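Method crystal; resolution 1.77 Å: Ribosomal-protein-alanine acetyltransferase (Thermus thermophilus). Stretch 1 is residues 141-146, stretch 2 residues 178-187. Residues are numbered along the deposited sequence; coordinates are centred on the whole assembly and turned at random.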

# COMPACT_ATOMS: atom_id res chain seq x y z
N LEU A 141 6.81 -12.03 -13.97
CA LEU A 141 7.03 -10.58 -13.91
C LEU A 141 8.46 -10.23 -14.27
O LEU A 141 8.71 -9.16 -14.81
N GLU A 142 9.40 -11.11 -13.94
CA GLU A 142 10.79 -10.86 -14.30
C GLU A 142 10.87 -10.86 -15.81
O GLU A 142 11.49 -9.99 -16.41
N ALA A 143 10.22 -11.85 -16.43
CA ALA A 143 10.21 -11.95 -17.89
C ALA A 143 9.54 -10.73 -18.52
O ALA A 143 9.93 -10.26 -19.60
N LEU A 144 8.53 -10.20 -17.84
CA LEU A 144 7.81 -9.02 -18.33
C LEU A 144 8.73 -7.81 -18.33
O LEU A 144 8.62 -6.90 -19.16
N GLY A 145 9.63 -7.78 -17.35
CA GLY A 145 10.55 -6.67 -17.22
C GLY A 145 10.19 -5.77 -16.05
O GLY A 145 10.79 -4.71 -15.87
N ALA A 146 9.21 -6.18 -15.24
CA ALA A 146 8.87 -5.35 -14.09
C ALA A 146 10.05 -5.38 -13.12
O ALA A 146 10.77 -6.37 -13.02
N GLY A 178 9.90 -0.40 -23.36
CA GLY A 178 10.73 -1.60 -23.34
C GLY A 178 9.90 -2.84 -23.03
O GLY A 178 10.07 -3.93 -23.62
N VAL A 179 9.01 -2.68 -22.06
CA VAL A 179 8.15 -3.78 -21.66
C VAL A 179 7.21 -4.15 -22.80
O VAL A 179 7.00 -5.33 -23.07
N LYS A 180 6.67 -3.15 -23.48
CA LYS A 180 5.74 -3.32 -24.58
C LYS A 180 6.44 -4.09 -25.71
O LYS A 180 5.86 -4.99 -26.34
N ALA A 181 7.69 -3.73 -25.94
CA ALA A 181 8.46 -4.40 -27.00
C ALA A 181 8.64 -5.87 -26.72
O ALA A 181 8.47 -6.69 -27.62
N ARG A 182 9.01 -6.22 -25.49
CA ARG A 182 9.22 -7.61 -25.11
C ARG A 182 7.90 -8.36 -25.24
O ARG A 182 7.86 -9.49 -25.75
N LEU A 183 6.82 -7.74 -24.78
CA LEU A 183 5.54 -8.42 -24.87
C LEU A 183 5.13 -8.64 -26.32
O LEU A 183 4.65 -9.71 -26.66
N GLU A 184 5.30 -7.63 -27.16
CA GLU A 184 4.90 -7.79 -28.55
C GLU A 184 5.73 -8.87 -29.24
O GLU A 184 5.20 -9.67 -30.02
N ALA A 185 7.02 -8.93 -28.94
CA ALA A 185 7.87 -9.95 -29.55
C ALA A 185 7.37 -11.34 -29.16
O ALA A 185 7.31 -12.25 -30.00
N ARG A 186 6.98 -11.50 -27.90
CA ARG A 186 6.49 -12.79 -27.42
C ARG A 186 5.08 -13.14 -27.87
O ARG A 186 4.76 -14.30 -28.00
N LEU A 187 4.25 -12.14 -28.11
CA LEU A 187 2.86 -12.37 -28.49
C LEU A 187 2.56 -12.38 -29.96
O LEU A 187 1.72 -13.16 -30.42

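Packing of the C-terminal end of one helix (Leu141 to Leu144, followed by the turn at Gly145 and Ala146) against a second helix (Gly178 to Leu187) in the same chain. The contact is small, burying 320 Å² summed over both sides, and it combines a compact apolar cluster with an arginine that reaches the carbonyl groups at the first helix's end. The backbones come nearest at Gly145 and Val179, whose CA atoms lie 5.8 Å apart.

Gly178 has no side chain and makes no contact with the first stretch. Val179, buried, has chi1 in t, and its CA-to-CB bond points sideways. Its CG1 meets Leu144 twice, at 3.7 Å from Leu144 CD1 and at 3.6 Å from Leu144 O, so the same methyl packs on both the side chain and the carbonyl of that residue. The other methyl, CG2, lies 4.4 Å from Gly145 O. Lys180 (t at all four chi angles) points away, and Ala181 is out of reach; neither touches the first stretch.

Arg182 points toward the first stretch and is the main polar element. With chi1 m, chi2 t and chi3 p, the chain bends so that its guanidinium comes to rest beside the end of the first helix. NH2 approaches two successive carbonyls, 2.8 Å from Ala143 O and 3.4 Å from Glu142 O, while NE lies 3.2 Å from Ala143 O at an angle too poor for a hydrogen bond. Gly145 CA and Leu144 O lie over one face of the group, with Gly145 CA 3.2 Å from Arg182 NH1; the aliphatic part also takes part, Arg182 CD being 3.9 Å from Leu144 O. This close approach leaves no space for a side chain at Gly145: an ideal CB would sit 2.7 Å from Arg182 NH1, a clash, and 3.5 Å from Val179 CG2. The positive phi of Gly145, 107°, independently calls for glycine, since a CB would be jammed against the preceding carbonyl O.

Leu183, one turn after Val179, is m at chi1 and t at chi2. Its CA-to-CB bond points sideways, but the end of the side chain comes nearer, bringing CD1 to 3.7 Å from Leu144 CD1. Leu144 answers in kind: its CA-to-CB bond points away, yet chi1 t and chi2 p carry CD1 back to the second helix, where this one methyl touches both Val179 and Leu183. Glu184 and Ala185 are out of reach.

Arg186 points toward the first stretch with chi1 m and both chi2 and chi3 t, an extended path that leaves NE 4.3 Å from Ala143 O, a loose approach at the margin of the contact. Leu187, m at chi1 and t at chi2, is buried but lies beyond reach of the first stretch.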

# COMPACT_ATOMS: atom_id res chain seq x y z
CB LEU A 141 6.70 -10.05 -12.51
CG LEU A 141 5.20 -10.11 -12.19
CD1 LEU A 141 5.00 -9.77 -10.72
CD2 LEU A 141 4.41 -9.12 -13.05
CB GLU A 142 11.70 -11.96 -13.75
CG GLU A 142 11.78 -11.98 -12.27
CD GLU A 142 12.29 -13.30 -11.72
OE1 GLU A 142 12.52 -14.25 -12.51
OE2 GLU A 142 12.43 -13.40 -10.49
CB ALA A 143 9.48 -13.22 -18.33
CB LEU A 144 6.62 -8.74 -17.40
CG LEU A 144 5.84 -7.46 -17.65
CD1 LEU A 144 5.02 -7.66 -18.90
CD2 LEU A 144 4.91 -7.17 -16.49
CB ALA A 146 7.62 -5.89 -13.40
CB VAL A 179 7.34 -3.38 -20.43
CG1 VAL A 179 6.25 -4.41 -20.18
CG2 VAL A 179 8.28 -3.32 -19.23
CB LYS A 180 5.31 -1.95 -25.08
CG LYS A 180 4.25 -1.97 -26.21
CD LYS A 180 3.87 -0.58 -26.65
CE LYS A 180 2.77 -0.67 -27.72
NZ LYS A 180 2.30 0.66 -28.16
CB ALA A 181 9.83 -3.72 -27.18
CB ARG A 182 9.71 -7.72 -23.66
CG ARG A 182 11.05 -7.08 -23.40
CD ARG A 182 11.34 -6.87 -21.91
NE ARG A 182 11.66 -8.12 -21.22
CZ ARG A 182 12.34 -8.18 -20.08
NH1 ARG A 182 12.77 -7.06 -19.52
NH2 ARG A 182 12.61 -9.35 -19.51
CB LEU A 183 4.45 -7.62 -24.17
CG LEU A 183 4.45 -7.73 -22.65
CD1 LEU A 183 3.49 -6.65 -22.10
CD2 LEU A 183 3.96 -9.12 -22.22
CB GLU A 184 4.99 -6.45 -29.29
CG GLU A 184 3.97 -5.42 -28.86
CD GLU A 184 4.04 -4.13 -29.64
OE1 GLU A 184 5.04 -3.91 -30.38
OE2 GLU A 184 3.11 -3.30 -29.51
CB ALA A 185 9.31 -9.79 -29.11
CB ARG A 186 6.54 -12.85 -25.89
CG ARG A 186 7.94 -12.89 -25.28
CD ARG A 186 7.89 -12.91 -23.75
NE ARG A 186 9.19 -12.65 -23.12
CZ ARG A 186 10.20 -13.51 -23.07
NH1 ARG A 186 10.09 -14.73 -23.60
NH2 ARG A 186 11.35 -13.15 -22.50
CB LEU A 187 1.95 -11.31 -27.86
CG LEU A 187 1.70 -11.38 -26.34
CD1 LEU A 187 1.09 -10.06 -25.88
CD2 LEU A 187 0.76 -12.54 -26.02